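Local coordinates for 3-oxoacyl-[acyl-carrier protein] synthase (PDB 1UB7), which probably catalyses the first condensation of fatty acid synthesis, condensing the acetyl group of acetyl-CoA with malonyl-ACP, with loss of CO2, to give 3-oxobutanoyl-ACP, at residues L5-A9 with D60-H65; V77-T81 with V135-L140; A120-E125 with V163-V167. All coordinates share one frame. Numbering follows the deposited sequence.

Contact 1. Residues L5-A9 with D60-H65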
loop_
_atom_site.group_PDB
_atom_site.type_symbol
_atom_site.label_atom_id
_atom_site.label_comp_id
_atom_site.label_asym_id
_atom_site.label_seq_id
_atom_site.Cartn_x
_atom_site.Cartn_y
_atom_site.Cartn_z
ATOM N N LEU A 5 -15.728 -14.623 -1.027
ATOM C CA LEU A 5 -16.530 -15.258 -2.051
ATOM C C LEU A 5 -15.760 -16.271 -2.904
ATOM O O LEU A 5 -16.361 -17.176 -3.494
ATOM C CB LEU A 5 -17.119 -14.185 -2.963
ATOM C CG LEU A 5 -17.835 -13.008 -2.306
ATOM C CD1 LEU A 5 -18.339 -12.072 -3.395
ATOM C CD2 LEU A 5 -18.978 -13.502 -1.432
ATOM N N ALA A 6 -14.443 -16.123 -2.985
ATOM C CA ALA A 6 -13.632 -17.029 -3.797
ATOM C C ALA A 6 -12.192 -17.001 -3.309
ATOM O O ALA A 6 -11.751 -16.010 -2.713
ATOM C CB ALA A 6 -13.689 -16.611 -5.268
ATOM N N LEU A 7 -11.462 -18.082 -3.582
ATOM C CA LEU A 7 -10.070 -18.211 -3.151
ATOM C C LEU A 7 -9.279 -19.061 -4.129
ATOM O O LEU A 7 -9.822 -19.964 -4.761
ATOM C CB LEU A 7 -10.016 -18.864 -1.764
ATOM C CG LEU A 7 -8.686 -19.436 -1.243
ATOM C CD1 LEU A 7 -7.757 -18.308 -0.782
ATOM C CD2 LEU A 7 -8.973 -20.387 -0.083
ATOM N N GLY A 8 -7.992 -18.759 -4.244
ATOM C CA GLY A 8 -7.102 -19.505 -5.113
ATOM C C GLY A 8 -5.681 -19.199 -4.667
ATOM O O GLY A 8 -5.462 -18.185 -3.999
ATOM N N ALA A 9 -4.713 -20.054 -5.011
ATOM C CA ALA A 9 -3.313 -19.824 -4.634
ATOM C C ALA A 9 -2.375 -20.533 -5.588
ATOM O O ALA A 9 -2.801 -21.355 -6.388
ATOM C CB ALA A 9 -3.054 -20.275 -3.194
ATOM N N ASP A 60 -5.835 -19.518 -10.624
ATOM C CA ASP A 60 -6.263 -20.662 -9.858
ATOM C C ASP A 60 -7.640 -20.338 -9.260
ATOM O O ASP A 60 -8.537 -21.183 -9.247
ATOM C CB ASP A 60 -5.237 -20.973 -8.754
ATOM C CG ASP A 60 -5.617 -22.201 -7.948
ATOM O OD1 ASP A 60 -5.823 -23.279 -8.563
ATOM O OD2 ASP A 60 -5.724 -22.089 -6.709
ATOM N N LEU A 61 -7.792 -19.114 -8.764
ATOM C CA LEU A 61 -9.058 -18.643 -8.190
ATOM C C LEU A 61 -10.159 -18.792 -9.250
ATOM O O LEU A 61 -11.262 -19.253 -8.964
ATOM C CB LEU A 61 -8.920 -17.165 -7.765
ATOM C CG LEU A 61 -10.122 -16.504 -7.068
ATOM C CD1 LEU A 61 -9.624 -15.396 -6.138
ATOM C CD2 LEU A 61 -11.117 -15.946 -8.106
ATOM N N LEU A 62 -9.840 -18.406 -10.480
ATOM C CA LEU A 62 -10.774 -18.516 -11.578
ATOM C C LEU A 62 -11.065 -19.964 -11.997
ATOM O O LEU A 62 -12.182 -20.266 -12.414
ATOM C CB LEU A 62 -10.268 -17.683 -12.753
ATOM C CG LEU A 62 -10.501 -16.191 -12.501
ATOM C CD1 LEU A 62 -10.104 -15.410 -13.729
ATOM C CD2 LEU A 62 -11.983 -15.933 -12.167
ATOM N N ARG A 63 -10.087 -20.863 -11.891
ATOM C CA ARG A 63 -10.348 -22.267 -12.240
ATOM C C ARG A 63 -11.339 -22.840 -11.233
ATOM O O ARG A 63 -12.290 -23.518 -11.610
ATOM C CB ARG A 63 -9.064 -23.107 -12.225
ATOM C CG ARG A 63 -8.267 -23.063 -13.526
ATOM C CD ARG A 63 -8.341 -24.390 -14.300
ATOM N NE ARG A 63 -9.709 -24.899 -14.447
ATOM C CZ ARG A 63 -10.029 -26.074 -14.995
ATOM N NH1 ARG A 63 -9.087 -26.886 -15.467
ATOM N NH2 ARG A 63 -11.298 -26.452 -15.043
ATOM N N ARG A 64 -11.129 -22.537 -9.952
ATOM C CA ARG A 64 -12.000 -23.036 -8.881
ATOM C C ARG A 64 -13.339 -22.300 -8.789
ATOM O O ARG A 64 -14.354 -22.870 -8.355
ATOM C CB ARG A 64 -11.294 -22.908 -7.520
ATOM C CG ARG A 64 -9.844 -23.411 -7.479
ATOM C CD ARG A 64 -9.054 -22.653 -6.415
ATOM N NE ARG A 64 -9.554 -22.903 -5.069
ATOM C CZ ARG A 64 -9.315 -24.018 -4.379
ATOM N NH1 ARG A 64 -8.579 -24.994 -4.911
ATOM N NH2 ARG A 64 -9.800 -24.150 -3.152
ATOM N N HIS A 65 -13.338 -21.027 -9.173
ATOM C CA HIS A 65 -14.549 -20.213 -9.082
ATOM C C HIS A 65 -14.778 -19.388 -10.333
ATOM O O HIS A 65 -14.513 -18.190 -10.348
ATOM C CB HIS A 65 -14.445 -19.274 -7.885
ATOM C CG HIS A 65 -14.087 -19.958 -6.604
ATOM N ND1 HIS A 65 -15.034 -20.446 -5.730
ATOM C CD2 HIS A 65 -12.885 -20.196 -6.028
ATOM C CE1 HIS A 65 -14.433 -20.945 -4.664
ATOM N NE2 HIS A 65 -13.127 -20.806 -4.820
#

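Contact 2. Residues V77-T81 with V135-L140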
loop_
_atom_site.group_PDB
_atom_site.type_symbol
_atom_site.label_atom_id
_atom_site.label_comp_id
_atom_site.label_asym_id
_atom_site.label_seq_id
_atom_site.Cartn_x
_atom_site.Cartn_y
_atom_site.Cartn_z
ATOM N N VAL A 77 -2.961 -5.507 -3.856
ATOM C CA VAL A 77 -1.931 -6.540 -3.789
ATOM C C VAL A 77 -1.078 -6.333 -2.538
ATOM O O VAL A 77 -0.349 -5.347 -2.420
ATOM C CB VAL A 77 -1.003 -6.521 -5.028
ATOM C CG1 VAL A 77 0.233 -7.377 -4.768
ATOM C CG2 VAL A 77 -1.754 -7.067 -6.262
ATOM N N ALA A 78 -1.188 -7.237 -1.580
ATOM C CA ALA A 78 -0.362 -7.116 -0.388
ATOM C C ALA A 78 0.942 -7.809 -0.738
ATOM O O ALA A 78 0.961 -9.015 -1.004
ATOM C CB ALA A 78 -1.019 -7.793 0.791
ATOM N N THR A 79 2.018 -7.037 -0.779
ATOM C CA THR A 79 3.330 -7.574 -1.108
ATOM C C THR A 79 4.396 -6.682 -0.508
ATOM O O THR A 79 4.106 -5.567 -0.072
ATOM C CB THR A 79 3.552 -7.623 -2.642
ATOM O OG1 THR A 79 4.801 -8.276 -2.928
ATOM C CG2 THR A 79 3.565 -6.200 -3.236
ATOM N N ASN A 80 5.626 -7.181 -0.487
ATOM C CA ASN A 80 6.763 -6.414 0.020
ATOM C C ASN A 80 7.898 -6.536 -0.993
ATOM O O ASN A 80 9.015 -6.070 -0.767
ATOM C CB ASN A 80 7.187 -6.934 1.395
ATOM C CG ASN A 80 6.123 -6.695 2.464
ATOM O OD1 ASN A 80 5.962 -5.577 2.971
ATOM N ND2 ASN A 80 5.384 -7.744 2.801
ATOM N N THR A 81 7.597 -7.182 -2.120
ATOM C CA THR A 81 8.563 -7.341 -3.193
ATOM C C THR A 81 7.902 -7.039 -4.537
ATOM O O THR A 81 7.954 -7.854 -5.451
ATOM C CB THR A 81 9.182 -8.784 -3.241
ATOM O OG1 THR A 81 8.147 -9.765 -3.366
ATOM C CG2 THR A 81 10.004 -9.061 -1.972
ATOM N N VAL A 135 -4.970 -9.751 -3.014
ATOM C CA VAL A 135 -3.901 -10.694 -3.315
ATOM C C VAL A 135 -2.719 -10.608 -2.349
ATOM O O VAL A 135 -2.300 -9.519 -1.967
ATOM C CB VAL A 135 -3.365 -10.456 -4.746
ATOM C CG1 VAL A 135 -2.170 -11.355 -5.022
ATOM C CG2 VAL A 135 -4.470 -10.672 -5.762
ATOM N N GLY A 136 -2.209 -11.769 -1.943
ATOM C CA GLY A 136 -1.041 -11.835 -1.079
ATOM C C GLY A 136 0.006 -12.499 -1.955
ATOM O O GLY A 136 -0.137 -13.674 -2.276
ATOM N N ALA A 137 1.034 -11.763 -2.376
ATOM C CA ALA A 137 2.063 -12.329 -3.253
ATOM C C ALA A 137 3.475 -11.826 -2.964
ATOM O O ALA A 137 3.717 -10.614 -2.902
ATOM C CB ALA A 137 1.707 -12.051 -4.720
ATOM N N GLU A 138 4.406 -12.776 -2.833
ATOM C CA GLU A 138 5.815 -12.497 -2.515
ATOM C C GLU A 138 6.841 -13.311 -3.286
ATOM O O GLU A 138 6.717 -14.521 -3.396
ATOM C CB GLU A 138 6.077 -12.751 -1.030
ATOM C CG GLU A 138 5.421 -11.766 -0.099
ATOM C CD GLU A 138 6.255 -10.523 0.106
ATOM O OE1 GLU A 138 6.812 -9.998 -0.880
ATOM O OE2 GLU A 138 6.344 -10.066 1.263
ATOM N N ALA A 139 7.865 -12.640 -3.799
ATOM C CA ALA A 139 8.953 -13.314 -4.504
ATOM C C ALA A 139 10.201 -12.997 -3.678
ATOM O O ALA A 139 11.077 -12.258 -4.112
ATOM C CB ALA A 139 9.104 -12.764 -5.916
ATOM N N LEU A 140 10.267 -13.548 -2.475
ATOM C CA LEU A 140 11.392 -13.283 -1.591
ATOM C C LEU A 140 12.718 -13.753 -2.150
ATOM O O LEU A 140 13.758 -13.176 -1.851
ATOM C CB LEU A 140 11.131 -13.910 -0.227
ATOM C CG LEU A 140 9.959 -13.182 0.440
ATOM C CD1 LEU A 140 9.365 -14.019 1.573
ATOM C CD2 LEU A 140 10.448 -11.810 0.917
#

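Contact 3. Residues A120-E125 with V163-V167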
loop_
_atom_site.group_PDB
_atom_site.type_symbol
_atom_site.label_atom_id
_atom_site.label_comp_id
_atom_site.label_asym_id
_atom_site.label_seq_id
_atom_site.Cartn_x
_atom_site.Cartn_y
_atom_site.Cartn_z
ATOM N N ALA A 120 -10.328 -4.379 2.408
ATOM C CA ALA A 120 -11.312 -4.805 1.429
ATOM C C ALA A 120 -12.683 -4.765 2.071
ATOM O O ALA A 120 -13.650 -4.269 1.477
ATOM C CB ALA A 120 -11.005 -6.181 0.957
ATOM N N HIS A 121 -12.751 -5.277 3.293
ATOM C CA HIS A 121 -13.985 -5.288 4.067
ATOM C C HIS A 121 -14.552 -3.856 4.165
ATOM O O HIS A 121 -15.729 -3.616 3.856
ATOM C CB HIS A 121 -13.701 -5.836 5.469
ATOM C CG HIS A 121 -14.839 -5.664 6.433
ATOM N ND1 HIS A 121 -15.984 -6.434 6.385
ATOM C CD2 HIS A 121 -15.015 -4.797 7.461
ATOM C CE1 HIS A 121 -16.815 -6.047 7.339
ATOM N NE2 HIS A 121 -16.252 -5.054 8.006
ATOM N N ALA A 122 -13.709 -2.913 4.589
ATOM C CA ALA A 122 -14.114 -1.516 4.742
ATOM C C ALA A 122 -14.644 -0.952 3.433
ATOM O O ALA A 122 -15.689 -0.296 3.410
ATOM C CB ALA A 122 -12.951 -0.696 5.220
ATOM N N LEU A 123 -13.918 -1.206 2.347
ATOM C CA LEU A 123 -14.333 -0.756 1.023
ATOM C C LEU A 123 -15.726 -1.279 0.653
ATOM O O LEU A 123 -16.577 -0.521 0.187
ATOM C CB LEU A 123 -13.337 -1.222 -0.042
ATOM C CG LEU A 123 -11.919 -0.658 -0.014
ATOM C CD1 LEU A 123 -11.117 -1.222 -1.212
ATOM C CD2 LEU A 123 -11.970 0.877 -0.075
ATOM N N VAL A 124 -15.952 -2.578 0.840
ATOM C CA VAL A 124 -17.253 -3.168 0.523
ATOM C C VAL A 124 -18.359 -2.597 1.433
ATOM O O VAL A 124 -19.432 -2.218 0.961
ATOM C CB VAL A 124 -17.227 -4.703 0.685
ATOM C CG1 VAL A 124 -18.631 -5.273 0.477
ATOM C CG2 VAL A 124 -16.252 -5.315 -0.303
ATOM N N GLU A 125 -18.078 -2.539 2.732
ATOM C CA GLU A 125 -19.021 -2.033 3.706
ATOM C C GLU A 125 -19.342 -0.553 3.546
ATOM O O GLU A 125 -20.478 -0.148 3.808
ATOM C CB GLU A 125 -18.509 -2.297 5.125
ATOM C CG GLU A 125 -18.415 -3.778 5.493
ATOM C CD GLU A 125 -19.745 -4.496 5.340
ATOM O OE1 GLU A 125 -20.748 -3.972 5.864
ATOM O OE2 GLU A 125 -19.789 -5.574 4.702
ATOM N N VAL A 163 -11.587 -13.089 -3.169
ATOM C CA VAL A 163 -12.456 -12.005 -3.570
ATOM C C VAL A 163 -13.284 -11.711 -2.344
ATOM O O VAL A 163 -13.878 -12.623 -1.769
ATOM C CB VAL A 163 -13.384 -12.409 -4.722
ATOM C CG1 VAL A 163 -14.481 -11.365 -4.898
ATOM C CG2 VAL A 163 -12.580 -12.544 -5.995
ATOM N N VAL A 164 -13.298 -10.456 -1.910
ATOM C CA VAL A 164 -14.102 -10.102 -0.749
ATOM C C VAL A 164 -15.376 -9.406 -1.236
ATOM O O VAL A 164 -15.325 -8.521 -2.099
ATOM C CB VAL A 164 -13.310 -9.182 0.219
ATOM C CG1 VAL A 164 -14.196 -8.729 1.349
ATOM C CG2 VAL A 164 -12.105 -9.934 0.772
ATOM N N GLY A 165 -16.518 -9.826 -0.699
ATOM C CA GLY A 165 -17.788 -9.231 -1.090
ATOM C C GLY A 165 -18.908 -9.502 -0.095
ATOM O O GLY A 165 -18.689 -10.149 0.934
ATOM N N LYS A 166 -20.109 -9.003 -0.383
ATOM C CA LYS A 166 -21.240 -9.229 0.517
ATOM C C LYS A 166 -21.573 -10.714 0.573
ATOM O O LYS A 166 -21.637 -11.372 -0.463
ATOM C CB LYS A 166 -22.484 -8.468 0.041
ATOM C CG LYS A 166 -22.377 -6.940 0.101
ATOM C CD LYS A 166 -22.517 -6.374 1.517
ATOM C CE LYS A 166 -22.631 -4.851 1.477
ATOM N NZ LYS A 166 -22.973 -4.241 2.796
ATOM N N VAL A 167 -21.766 -11.243 1.780
ATOM C CA VAL A 167 -22.138 -12.651 1.947
ATOM C C VAL A 167 -23.457 -12.745 2.720
ATOM O O VAL A 167 -23.896 -11.778 3.356
ATOM C CB VAL A 167 -21.057 -13.469 2.697
ATOM C CG1 VAL A 167 -19.854 -13.661 1.812
ATOM C CG2 VAL A 167 -20.668 -12.781 3.993
#

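Contact 1. Residues L5-A9 with D60-H65
The last turn of helix 50-64 lies across edge strand 3-10, the short axes 6.3 Å apart at 128°. Asp60 makes the firmest bond: its OD2 accepts from Ala9 N at 2.8 Å, nearly straight at 165°. Ala9 O is just 3.0 Å from the same OD2, two acceptors side by side; Lys287 lies by both oxygens, salt-bridged to Asp60 OD2 and weakly hydrogen-bonded to Ala9 O, which probably offsets their repulsion. Leu7 O receives a weak hydrogen bond from Arg64 NE at 3.0 Å, the angle being only 127°, while the stronger partner of that guanidinium is Asp291, salt-bridged through NH2. Gly8 lets the helix in so close: its CA is 3.7 Å from Leu61 N, and a side chain here would clash with the helix backbone. Nearer the start of the strand, Ala6 CB sits over the face of the His65 ring, a CH-pi contact 3.9 Å from the centroid, and also meets Leu61 CD2 at 3.9 Å. Leu61 goes on to pack against Leu133 of strand 131-138 and Ala161 and Val163 of strand 158-165, so this helix covers one face of the sheet; Leu7 and Ala9 turn the other way, onto helix 281-292.

Contact 2. Residues V77-T81 with V135-L140
Where two parallel strands of the N-terminal thiolase-type sheet run out near the predicted active site, their ends are tied by a polar network around the buried carboxylate of Glu138. Strands 72-78 and 131-138 pair in register, Val77 beside Val135 and Ala78 beside Gly136. Ala78 N donates to Val135 O at 2.6 Å. Ala78 O accepts from Ala137 N at 3.1 Å, while Val77 CG2 packs on Val135 CB at 4.0 Å. Beyond this, side chains take over the pairing. Thr79 OG1 donates to Ala137 O at 2.6 Å and accepts from Thr81 N at 3.1 Å, closing an ST turn. Glu138 OE1 accepts from Asn80 N at 3.1 Å and Thr81 OG1 at 2.8 Å; Glu138 OE2 takes Asn80 ND2 at 2.9 Å and a further bond from Ser278. Thr81 OG1 in turn accepts from Ala139 N at 2.9 Å. Asn80 and Thr81 also pack on Phe86 and Val193 of the second subunit. Leu140, meeting Thr81 CG2 through CD2 at 4.0 Å, lies about 5 Å side chain to side chain from Asn276, a predicted catalytic residue. Parallel strands whose C-terminal ends lead into active-site loops are characteristic of the thiolase fold, and here those ends meet the dimer interface too.

Contact 3. Residues A120-E125 with V163-V167
Val164 is the first residue of segment 163-167 to reach the helix, its side chain directed at helix 112-125. Val164 CB meets Ala120 CB at 3.9 Å, and Val164 CG1 lies 4.3 Å from Val124 CG2. Ala120 and Val124, one helical turn apart, thus present a short apolar ridge, and Val124 CG2 also rests 3.8 Å from Val164 O. At Gly165 the backbone passes under the same valine, with Val124 CG1 4.3 Å from Gly165 C. Lys166 then leaves the strand and reaches back over Val124: the two side chains touch at Lys166 CG and Val124 CG1, 4.1 Å apart. Its amino group ends 3.8 Å from Glu125 OE1, measured from Lys166 NZ, a long salt bridge at the exposed margin. The other carboxylate oxygen, Glu125 OE2, is hydrogen-bonded to the backbone N of Ser2, and His121 ND1 to the hydroxyl of the same serine. The axes of helix 120-125 and strand 163-165 approach to 8.0 Å at 38°, closer than the usual 10 Å or so of a helix on a sheet, as suits the small Ala120 on Val164. Strand 131-138 continues this apolar layer, with Val132 beneath Ala120, Leu123 and Val124, while strand 3-10 pairs with strand 158-165 within the sheet, and helix 112-125 also packs against residues of the second subunit.

Overall arrangement
All three contacts draw on one five-stranded sheet. Contact 2 lies within it, is wholly buried with its centre about 8 Å from that of the chain, and reaches toward the predicted active site; contacts 1 and 3 set helices against the sheet, their centres about 16 and 18 Å out, and are only partly buried. Their chemistry follows: main-chain pairing and a buried carboxylate network in contact 2, hydrogen bonds plus a CH-pi contact in contact 1, and valine-alanine packing with one long surface salt bridge in contact 3. Contacts 1 and 3 meet directly through neighbouring strands 3-10 and 158-165, with Leu5 N 2.8 Å from Val163 O. The second subunit touches contacts 2 and 3, not contact 1.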